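PDB 7AS6: synaptotagmin-1 from Arabidopsis thaliana, which helps maintain plasma membrane integrity during freezing and osmotic stress, the part described here being its C2A domain, a probable calcium-dependent phospholipid-binding module. Local coordinates for residues V12-A17 against E60-S65; P31-K36 against P56-E61; I35-D40 against Q72-S77. All coordinates share one frame; numbering follows the deposited sequence.

Contact 1. Residues V12-A17 against E60-S65. With EDO (1,2-ethanediol), chain H.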
loop_
_atom_site.group_PDB
_atom_site.type_symbol
_atom_site.label_atom_id
_atom_site.label_comp_id
_atom_site.label_asym_id
_atom_site.label_seq_id
_atom_site.Cartn_x
_atom_site.Cartn_y
_atom_site.Cartn_z
ATOM N N VAL A 12 -4.485 7.429 -3.167
ATOM C CA VAL A 12 -3.677 6.657 -2.221
ATOM C C VAL A 12 -2.228 7.059 -2.419
ATOM O O VAL A 12 -1.665 6.885 -3.506
ATOM C CB VAL A 12 -3.830 5.142 -2.428
ATOM C CG1 VAL A 12 -3.055 4.390 -1.350
ATOM C CG2 VAL A 12 -5.285 4.741 -2.421
ATOM N N LYS A 13 -1.623 7.600 -1.387
ATOM C CA LYS A 13 -0.220 7.945 -1.446
ATOM C C LYS A 13 0.513 6.926 -0.597
ATOM O O LYS A 13 0.151 6.713 0.567
ATOM C CB LYS A 13 0.034 9.370 -0.947
ATOM C CG LYS A 13 1.456 9.867 -1.245
ATOM C CD LYS A 13 1.701 11.244 -0.645
ATOM C CE LYS A 13 2.492 12.136 -1.584
ATOM N NZ LYS A 13 2.479 13.547 -1.083
ATOM N N VAL A 14 1.501 6.261 -1.189
ATOM C CA VAL A 14 2.433 5.449 -0.421
ATOM C C VAL A 14 3.594 6.354 -0.035
ATOM O O VAL A 14 4.395 6.763 -0.885
ATOM C CB VAL A 14 2.913 4.220 -1.203
ATOM C CG1 VAL A 14 3.909 3.423 -0.353
ATOM C CG2 VAL A 14 1.723 3.350 -1.578
ATOM N N VAL A 15 3.711 6.632 1.252
ATOM C CA VAL A 15 4.655 7.634 1.723
ATOM C C VAL A 15 6.012 6.994 1.946
ATOM O O VAL A 15 6.976 7.309 1.237
ATOM C CB VAL A 15 4.153 8.311 3.008
ATOM C CG1 VAL A 15 5.167 9.333 3.493
ATOM C CG2 VAL A 15 2.801 8.970 2.755
ATOM N N ARG A 16 6.100 6.108 2.935
ATOM C CA ARG A 16 7.364 5.471 3.271
ATOM C C ARG A 16 7.099 4.179 4.036
ATOM O O ARG A 16 5.986 3.923 4.505
ATOM C CB ARG A 16 8.248 6.420 4.089
ATOM C CG ARG A 16 7.710 6.733 5.487
ATOM C CD ARG A 16 8.476 7.887 6.159
ATOM N NE ARG A 16 7.546 8.914 6.633
ATOM C CZ ARG A 16 7.399 10.123 6.093
ATOM N NH1 ARG A 16 8.140 10.491 5.058
ATOM N NH2 ARG A 16 6.508 10.972 6.593
ATOM N N ALA A 17 8.143 3.356 4.134
ATOM C CA ALA A 17 8.204 2.262 5.085
ATOM C C ALA A 17 9.359 2.534 6.035
ATOM O O ALA A 17 10.345 3.178 5.670
ATOM C CB ALA A 17 8.386 0.904 4.408
ATOM N N GLU A 60 4.569 8.087 -3.550
ATOM C CA GLU A 60 4.051 7.755 -4.861
ATOM C C GLU A 60 2.543 7.641 -4.763
ATOM O O GLU A 60 2.004 7.132 -3.770
ATOM C CB GLU A 60 4.710 6.461 -5.366
ATOM C CG GLU A 60 6.058 6.754 -6.032
ATOM C CD GLU A 60 6.861 5.492 -6.404
ATOM O OE1 GLU A 60 6.244 4.478 -6.809
ATOM O OE2 GLU A 60 8.117 5.532 -6.313
ATOM N N GLU A 61 1.858 8.140 -5.776
ATOM C CA GLU A 61 0.428 8.361 -5.681
ATOM C C GLU A 61 -0.304 7.475 -6.674
ATOM O O GLU A 61 0.118 7.344 -7.823
ATOM C CB GLU A 61 0.081 9.833 -5.945
ATOM C CG GLU A 61 -0.068 10.663 -4.686
ATOM C CD GLU A 61 -1.324 11.531 -4.713
ATOM O OE1 GLU A 61 -1.671 12.033 -5.812
ATOM O OE2 GLU A 61 -1.974 11.698 -3.644
ATOM N N PHE A 62 -1.415 6.897 -6.228
ATOM C CA PHE A 62 -2.266 6.037 -7.038
ATOM C C PHE A 62 -3.729 6.449 -6.877
ATOM O O PHE A 62 -4.126 6.930 -5.815
ATOM C CB PHE A 62 -2.095 4.593 -6.624
ATOM C CG PHE A 62 -0.669 4.157 -6.588
ATOM C CD1 PHE A 62 -0.063 3.689 -7.727
ATOM C CD2 PHE A 62 0.069 4.255 -5.421
ATOM C CE1 PHE A 62 1.255 3.297 -7.713
ATOM C CE2 PHE A 62 1.373 3.879 -5.393
ATOM C CZ PHE A 62 1.978 3.398 -6.551
ATOM N N LYS A 63 -4.535 6.232 -7.923
ATOM C CA LYS A 63 -5.972 6.503 -7.896
ATOM C C LYS A 63 -6.770 5.226 -8.149
ATOM O O LYS A 63 -6.442 4.450 -9.055
ATOM C CB LYS A 63 -6.368 7.541 -8.950
ATOM C CG LYS A 63 -5.952 8.968 -8.657
ATOM C CD LYS A 63 -5.690 9.738 -9.960
ATOM C CE LYS A 63 -6.693 9.367 -11.051
ATOM N NZ LYS A 63 -6.121 9.545 -12.421
ATOM N N PHE A 64 -7.827 5.022 -7.360
ATOM C CA PHE A 64 -8.764 3.918 -7.534
ATOM C C PHE A 64 -10.189 4.449 -7.617
ATOM O O PHE A 64 -10.556 5.370 -6.878
ATOM C CB PHE A 64 -8.688 2.929 -6.381
ATOM C CG PHE A 64 -7.378 2.201 -6.287
ATOM C CD1 PHE A 64 -6.321 2.730 -5.555
ATOM C CD2 PHE A 64 -7.205 0.977 -6.920
ATOM C CE1 PHE A 64 -5.103 2.047 -5.464
ATOM C CE2 PHE A 64 -5.992 0.286 -6.831
ATOM C CZ PHE A 64 -4.948 0.822 -6.103
ATOM N N SER A 65 -10.997 3.849 -8.495
ATOM C CA SER A 65 -12.431 4.115 -8.511
ATOM C C SER A 65 -13.090 3.405 -7.337
ATOM O O SER A 65 -12.821 2.225 -7.084
ATOM C CB SER A 65 -13.055 3.648 -9.825
ATOM O OG SER A 65 -12.649 4.470 -10.901
HETATM C C1 EDO H . 2.738 5.559 -9.990
HETATM O O1 EDO H . 2.052 6.817 -9.980
HETATM C C2 EDO H . 3.707 5.522 -8.811
HETATM O O2 EDO H . 4.602 4.400 -8.943
#
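Val-12 to Val-14 pair with Glu-60 to Phe-62 as antiparallel neighbours, the segment axes 4.6 Å apart at an angle of 156°. The pairing joins strands 8-18 and 57-66 in one sheet of the C2 beta-sandwich. Val-12 with Phe-62 and Val-14 with Glu-60 are hydrogen-bonded pairs; the shortest bonds join Val-12 N to Phe-62 O and Phe-62 N to Val-12 O, both 2.7 Å. Between them lies the non-hydrogen-bonded pair Lys-13 and Glu-61, whose chains meet through their aliphatic parts, CG to CG at 3.8 Å; the ammonium and carboxylate are not in contact. Val-12, Val-14, Phe-62 and Phe-64 share the inner side of the sheet, where Ile-35 of the other sheet packs against Val-14 and both rings. Each of these two valines has CG2 anti to its carbonyl carbon and spends that methyl on a ring edge: Val-14 CG2 lies 3.9 Å from Phe-62 CE2, near the ring plane, and Val-12 CG2 meets the edge of Phe-64 in the same way. An ethanediol, probably from the crystallisation liquor, sits by Phe-62 CE1, while Glu-60 OE2 bonds to Thr-48. The diol's O2 donates to Glu-60 OE1 at 2.7 Å, and its O1 donates to Glu-61 O at 2.9 Å.

Contact 2. Residues P31-K36 against P56-E61. With EDO (1,2-ethanediol), chain H; EDO (1,2-ethanediol), chain G.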
loop_
_atom_site.group_PDB
_atom_site.type_symbol
_atom_site.label_atom_id
_atom_site.label_comp_id
_atom_site.label_asym_id
_atom_site.label_seq_id
_atom_site.Cartn_x
_atom_site.Cartn_y
_atom_site.Cartn_z
ATOM N N PRO A 31 12.788 -2.794 -1.545
ATOM C CA PRO A 31 11.335 -2.859 -1.413
ATOM C C PRO A 31 10.577 -2.110 -2.493
ATOM O O PRO A 31 10.985 -1.047 -2.975
ATOM C CB PRO A 31 11.075 -2.226 -0.039
ATOM C CG PRO A 31 12.249 -1.349 0.212
ATOM C CD PRO A 31 13.402 -2.077 -0.407
ATOM N N PHE A 32 9.444 -2.707 -2.856
ATOM C CA PHE A 32 8.360 -2.040 -3.556
ATOM C C PHE A 32 7.036 -2.461 -2.911
ATOM O O PHE A 32 6.980 -3.435 -2.157
ATOM C CB PHE A 32 8.400 -2.375 -5.048
ATOM C CG PHE A 32 8.168 -3.824 -5.367
ATOM C CD1 PHE A 32 9.212 -4.748 -5.298
ATOM C CD2 PHE A 32 6.919 -4.258 -5.785
ATOM C CE1 PHE A 32 8.998 -6.075 -5.622
ATOM C CE2 PHE A 32 6.696 -5.575 -6.101
ATOM C CZ PHE A 32 7.738 -6.488 -6.035
ATOM N N VAL A 33 5.960 -1.716 -3.191
ATOM C CA VAL A 33 4.651 -1.992 -2.596
ATOM C C VAL A 33 3.645 -2.332 -3.695
ATOM O O VAL A 33 3.575 -1.636 -4.712
ATOM C CB VAL A 33 4.153 -0.792 -1.757
ATOM C CG1 VAL A 33 2.856 -1.126 -1.030
ATOM C CG2 VAL A 33 5.226 -0.366 -0.760
ATOM N N LYS A 34 2.861 -3.397 -3.492
ATOM C CA LYS A 34 1.681 -3.656 -4.317
ATOM C C LYS A 34 0.428 -3.184 -3.580
ATOM O O LYS A 34 0.288 -3.386 -2.367
ATOM C CB LYS A 34 1.548 -5.146 -4.688
ATOM C CG LYS A 34 2.633 -5.647 -5.651
ATOM C CD LYS A 34 2.354 -7.083 -6.141
ATOM C CE LYS A 34 3.506 -7.626 -7.009
ATOM N NZ LYS A 34 3.363 -9.077 -7.381
ATOM N N ILE A 35 -0.475 -2.526 -4.301
ATOM C CA ILE A 35 -1.716 -2.013 -3.710
ATOM C C ILE A 35 -2.870 -2.578 -4.512
ATOM O O ILE A 35 -2.896 -2.458 -5.744
ATOM C CB ILE A 35 -1.785 -0.478 -3.687
ATOM C CG1 ILE A 35 -0.612 0.138 -2.929
ATOM C CG2 ILE A 35 -3.110 -0.019 -3.069
ATOM C CD1 ILE A 35 0.555 0.522 -3.830
ATOM N N LYS A 36 -3.806 -3.212 -3.823
ATOM C CA LYS A 36 -4.997 -3.766 -4.446
ATOM C C LYS A 36 -6.220 -3.232 -3.715
ATOM O O LYS A 36 -6.179 -2.995 -2.506
ATOM C CB LYS A 36 -4.970 -5.301 -4.403
ATOM C CG LYS A 36 -6.069 -5.988 -5.196
ATOM C CD LYS A 36 -5.984 -5.656 -6.685
ATOM C CE LYS A 36 -7.375 -5.333 -7.262
ATOM N NZ LYS A 36 -7.730 -3.864 -7.213
ATOM N N PRO A 56 12.596 2.887 2.993
ATOM C CA PRO A 56 12.304 3.532 1.714
ATOM C C PRO A 56 11.349 4.702 1.875
ATOM O O PRO A 56 10.424 4.674 2.689
ATOM C CB PRO A 56 11.660 2.411 0.904
ATOM C CG PRO A 56 11.037 1.556 1.954
ATOM C CD PRO A 56 11.972 1.561 3.096
ATOM N N GLU A 57 11.579 5.725 1.062
ATOM C CA GLU A 57 10.700 6.877 0.920
ATOM C C GLU A 57 10.222 6.931 -0.526
ATOM O O GLU A 57 11.034 7.141 -1.432
ATOM C CB GLU A 57 11.457 8.142 1.286
ATOM C CG GLU A 57 10.603 9.354 1.294
ATOM C CD GLU A 57 10.400 9.866 2.692
ATOM O OE1 GLU A 57 11.134 9.404 3.600
ATOM O OE2 GLU A 57 9.514 10.725 2.879
ATOM N N TRP A 58 8.920 6.724 -0.749
ATOM C CA TRP A 58 8.328 6.713 -2.086
ATOM C C TRP A 58 7.575 8.001 -2.407
ATOM O O TRP A 58 7.885 8.672 -3.392
ATOM C CB TRP A 58 7.346 5.550 -2.241
ATOM C CG TRP A 58 7.947 4.203 -2.314
ATOM C CD1 TRP A 58 8.500 3.618 -3.410
ATOM C CD2 TRP A 58 7.999 3.234 -1.269
ATOM N NE1 TRP A 58 8.917 2.354 -3.107
ATOM C CE2 TRP A 58 8.623 2.091 -1.796
ATOM C CE3 TRP A 58 7.588 3.223 0.063
ATOM C CZ2 TRP A 58 8.857 0.954 -1.038
ATOM C CZ3 TRP A 58 7.815 2.094 0.815
ATOM C CH2 TRP A 58 8.428 0.964 0.256
ATOM N N ASN A 59 6.561 8.329 -1.608
ATOM C CA ASN A 59 5.648 9.438 -1.888
ATOM C C ASN A 59 5.020 9.294 -3.262
ATOM O O ASN A 59 4.948 10.237 -4.050
ATOM C CB ASN A 59 6.350 10.773 -1.758
ATOM C CG ASN A 59 6.614 11.105 -0.338
ATOM O OD1 ASN A 59 5.738 10.944 0.510
ATOM N ND2 ASN A 59 7.838 11.496 -0.042
ATOM N N GLU A 60 4.569 8.087 -3.550
ATOM C CA GLU A 60 4.051 7.755 -4.861
ATOM C C GLU A 60 2.543 7.641 -4.763
ATOM O O GLU A 60 2.004 7.132 -3.770
ATOM C CB GLU A 60 4.710 6.461 -5.366
ATOM C CG GLU A 60 6.058 6.754 -6.032
ATOM C CD GLU A 60 6.861 5.492 -6.404
ATOM O OE1 GLU A 60 6.244 4.478 -6.809
ATOM O OE2 GLU A 60 8.117 5.532 -6.313
ATOM N N GLU A 61 1.858 8.140 -5.776
ATOM C CA GLU A 61 0.428 8.361 -5.681
ATOM C C GLU A 61 -0.304 7.475 -6.674
ATOM O O GLU A 61 0.118 7.344 -7.823
ATOM C CB GLU A 61 0.081 9.833 -5.945
ATOM C CG GLU A 61 -0.068 10.663 -4.686
ATOM C CD GLU A 61 -1.324 11.531 -4.713
ATOM O OE1 GLU A 61 -1.671 12.033 -5.812
ATOM O OE2 GLU A 61 -1.974 11.698 -3.644
HETATM C C1 EDO H . 2.738 5.559 -9.990
HETATM O O1 EDO H . 2.052 6.817 -9.980
HETATM C C2 EDO H . 3.707 5.522 -8.811
HETATM O O2 EDO H . 4.602 4.400 -8.943
HETATM C C1 EDO G . 15.097 6.792 -2.576
HETATM O O1 EDO G . 13.933 7.571 -2.941
HETATM C C2 EDO G . 15.429 6.962 -1.096
HETATM O O2 EDO G . 14.328 6.488 -0.306
#
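Trp-58 meets Pro-31 and Val-33 across a gap between strands that share no hydrogen bond: the segment axes approach only to 9.4 Å, at 32°, so no backbone pairing forms, and the indole reaches across to side chains and backbone of 31-33. The tight part is this indole, its CG anti to the carbonyl carbon (chi1 -71°). Val-33 CG2 lies over one face in a CH-pi contact, 3.9 Å from the centroid of the six-membered ring and 21° off its normal, with CH2 its nearest ring atom at 3.6 Å. Pro-56 CB rests above the opposite face, towards the rim, so the ring sits between a methyl and a pyrrolidine. At the edge, Pro-31 O comes to 3.5 Å from Trp-58 CZ2, near the ring plane, and the indole NE1 donates to Thr-48 O. The two prolines meet beside the indole, Pro-31 CG to Pro-56 CG at 3.6 Å. All five touching residues are buried. The other side is looser: Glu-57 and Asn-59 are exposed, linked by a weak bond from Asn-59 ND2 to Glu-57 OE2, which also salt-bridges Arg-16, and an ethanediol, probably from the crystallisation liquor, accepts from Glu-57 N. Packing of this kind between two sheets belongs to the C2 beta-sandwich, here at the end where Asp-30, next to Pro-31, and Asp-80 take part in the cadmium site, positions consistent with calcium binding.

Contact 3. Residues I35-D40 against Q72-S77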
loop_
_atom_site.group_PDB
_atom_site.type_symbol
_atom_site.label_atom_id
_atom_site.label_comp_id
_atom_site.label_asym_id
_atom_site.label_seq_id
_atom_site.Cartn_x
_atom_site.Cartn_y
_atom_site.Cartn_z
ATOM N N ILE A 35 -0.475 -2.526 -4.301
ATOM C CA ILE A 35 -1.716 -2.013 -3.710
ATOM C C ILE A 35 -2.870 -2.578 -4.512
ATOM O O ILE A 35 -2.896 -2.458 -5.744
ATOM C CB ILE A 35 -1.785 -0.478 -3.687
ATOM C CG1 ILE A 35 -0.612 0.138 -2.929
ATOM C CG2 ILE A 35 -3.110 -0.019 -3.069
ATOM C CD1 ILE A 35 0.555 0.522 -3.830
ATOM N N LYS A 36 -3.806 -3.212 -3.823
ATOM C CA LYS A 36 -4.997 -3.766 -4.446
ATOM C C LYS A 36 -6.220 -3.232 -3.715
ATOM O O LYS A 36 -6.179 -2.995 -2.506
ATOM C CB LYS A 36 -4.970 -5.301 -4.403
ATOM C CG LYS A 36 -6.069 -5.988 -5.196
ATOM C CD LYS A 36 -5.984 -5.656 -6.685
ATOM C CE LYS A 36 -7.375 -5.333 -7.262
ATOM N NZ LYS A 36 -7.730 -3.864 -7.213
ATOM N N LEU A 37 -7.311 -3.040 -4.442
ATOM C CA LEU A 37 -8.578 -2.654 -3.838
ATOM C C LEU A 37 -9.551 -3.819 -3.958
ATOM O O LEU A 37 -9.758 -4.347 -5.055
ATOM C CB LEU A 37 -9.146 -1.400 -4.499
ATOM C CG LEU A 37 -10.463 -0.891 -3.909
ATOM C CD1 LEU A 37 -10.283 -0.368 -2.491
ATOM C CD2 LEU A 37 -11.041 0.170 -4.813
ATOM N N SER A 38 -10.132 -4.221 -2.831
ATOM C CA SER A 38 -11.013 -5.379 -2.822
ATOM C C SER A 38 -12.233 -5.128 -3.695
ATOM O O SER A 38 -12.624 -3.985 -3.950
ATOM C CB SER A 38 -11.463 -5.710 -1.399
ATOM O OG SER A 38 -12.215 -4.646 -0.836
ATOM N N GLU A 39 -12.842 -6.219 -4.153
ATOM C CA GLU A 39 -14.038 -6.129 -4.977
ATOM C C GLU A 39 -13.770 -5.244 -6.197
ATOM O O GLU A 39 -14.488 -4.280 -6.466
ATOM C CB GLU A 39 -15.227 -5.617 -4.148
ATOM C CG GLU A 39 -15.743 -6.616 -3.085
ATOM C CD GLU A 39 -15.451 -6.216 -1.622
ATOM O OE1 GLU A 39 -15.845 -5.108 -1.194
ATOM O OE2 GLU A 39 -14.840 -7.029 -0.888
ATOM N N ASP A 40 -12.688 -5.555 -6.911
ATOM C CA ASP A 40 -12.273 -4.808 -8.094
ATOM C C ASP A 40 -11.418 -5.722 -8.962
ATOM O O ASP A 40 -10.600 -6.489 -8.444
ATOM C CB ASP A 40 -11.494 -3.535 -7.720
ATOM C CG ASP A 40 -11.526 -2.469 -8.820
ATOM O OD1 ASP A 40 -12.072 -2.748 -9.912
ATOM O OD2 ASP A 40 -11.009 -1.349 -8.590
ATOM N N GLN A 72 -15.384 -1.779 0.863
ATOM C CA GLN A 72 -14.127 -2.022 0.165
ATOM C C GLN A 72 -12.923 -1.702 1.037
ATOM O O GLN A 72 -12.929 -0.732 1.800
ATOM C CB GLN A 72 -14.071 -1.198 -1.114
ATOM C CG GLN A 72 -14.785 -1.841 -2.267
ATOM C CD GLN A 72 -14.730 -0.991 -3.507
ATOM O OE1 GLN A 72 -15.090 0.183 -3.477
ATOM N NE2 GLN A 72 -14.263 -1.571 -4.608
ATOM N N VAL A 73 -11.885 -2.529 0.920
ATOM C CA VAL A 73 -10.660 -2.354 1.686
ATOM C C VAL A 73 -9.476 -2.404 0.730
ATOM O O VAL A 73 -9.502 -3.102 -0.290
ATOM C CB VAL A 73 -10.512 -3.412 2.807
ATOM C CG1 VAL A 73 -11.827 -3.587 3.561
ATOM C CG2 VAL A 73 -10.088 -4.720 2.247
ATOM N N LEU A 74 -8.448 -1.623 1.045
ATOM C CA LEU A 74 -7.186 -1.676 0.325
ATOM C C LEU A 74 -6.285 -2.706 0.981
ATOM O O LEU A 74 -6.292 -2.864 2.202
ATOM C CB LEU A 74 -6.500 -0.313 0.332
ATOM C CG LEU A 74 -7.189 0.752 -0.517
ATOM C CD1 LEU A 74 -6.762 2.119 -0.048
ATOM C CD2 LEU A 74 -6.842 0.557 -1.990
ATOM N N GLU A 75 -5.508 -3.407 0.172
ATOM C CA GLU A 75 -4.479 -4.301 0.681
ATOM C C GLU A 75 -3.132 -3.812 0.180
ATOM O O GLU A 75 -2.940 -3.656 -1.029
ATOM C CB GLU A 75 -4.738 -5.727 0.228
ATOM C CG GLU A 75 -3.945 -6.756 0.981
ATOM C CD GLU A 75 -3.943 -8.093 0.265
ATOM O OE1 GLU A 75 -3.365 -8.159 -0.844
ATOM O OE2 GLU A 75 -4.529 -9.064 0.798
ATOM N N PHE A 76 -2.223 -3.523 1.105
ATOM C CA PHE A 76 -0.855 -3.155 0.779
ATOM C C PHE A 76 0.068 -4.328 1.076
ATOM O O PHE A 76 -0.020 -4.951 2.139
ATOM C CB PHE A 76 -0.401 -1.944 1.579
ATOM C CG PHE A 76 -1.292 -0.744 1.419
ATOM C CD1 PHE A 76 -0.977 0.251 0.497
ATOM C CD2 PHE A 76 -2.442 -0.617 2.174
ATOM C CE1 PHE A 76 -1.809 1.370 0.336
ATOM C CE2 PHE A 76 -3.287 0.494 2.021
ATOM C CZ PHE A 76 -2.958 1.491 1.101
ATOM N N SER A 77 0.965 -4.624 0.148
ATOM C CA SER A 77 1.905 -5.721 0.339
ATOM C C SER A 77 3.291 -5.235 -0.026
ATOM O O SER A 77 3.508 -4.735 -1.134
ATOM C CB SER A 77 1.507 -6.924 -0.496
ATOM O OG SER A 77 0.224 -7.362 -0.099
HETATM O O HOH W 1 -13.874 0.033 -7.237
#
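Ile-35 to Leu-37 run antiparallel to Leu-74 to Phe-76, the axes of these short segments approaching to 4.6 Å at 160°. Their backbone bonds fall on the hydrogen-bonded pair Lys-36 and Glu-75, where Glu-75 N reaches Lys-36 O at 2.8 Å; Ser-38 N bonds to Val-73 O. Apolar contacts occupy the face bearing Ile-35, Leu-37, Leu-74 and Phe-76. Ile-35 CG1 presses on the Phe-76 ring at CD1, 3.4 Å away, and Leu-37 CD1 touches Leu-74 CD2 at 3.6 Å. This is the inward face of one sheet of the C2 beta-sandwich: Phe-62 and Phe-64 of strand 57-66 pack on Ile-35, and Leu-132 and Val-134 of strand 131-140 on Phe-76. Side-chain polar bonds close the end of the strand pair. With its chi1 of 62°, Ser-38 holds OG between its backbone N and carbonyl carbon, where it accepts from Val-73 N at 2.8 Å in an almost straight bond (175°). Gln-72 extends beyond CG and crosses Leu-37 at about a right angle, its NE2 3.7 Å from Leu-37 CD2. That nitrogen donates to Ser-38 O at 3.0 Å, weakly to Glu-39 O, and to a water. Gln-72 OE1 accepts from the backbone N of Arg-67 and Asp-68.

From the N terminus, strand 8-18 comes first, and contact 1 closes a 42-residue excursion when 60-65 returns beside 12-17. Contact 2 starts inside that loop, spans 19 intervening residues and ends on the same strand, 56-61 overlapping 60-65 at Glu-60 and Glu-61. Contact 3 starts from the same strand as contact 2, sharing Ile-35 and Lys-36, and closes a 31-residue loop that crosses contact 1, since 72-77 lies beyond it. Contacts 1 and 3 each pair strands within one of the two sheets, whereas contact 2 spans them. The sheets meet again where Phe-64 CZ lies 3.6 Å from Ile-35 CG2, and the Arg-16 to Glu-57 salt bridge ties contact 1 to the segment 56-61.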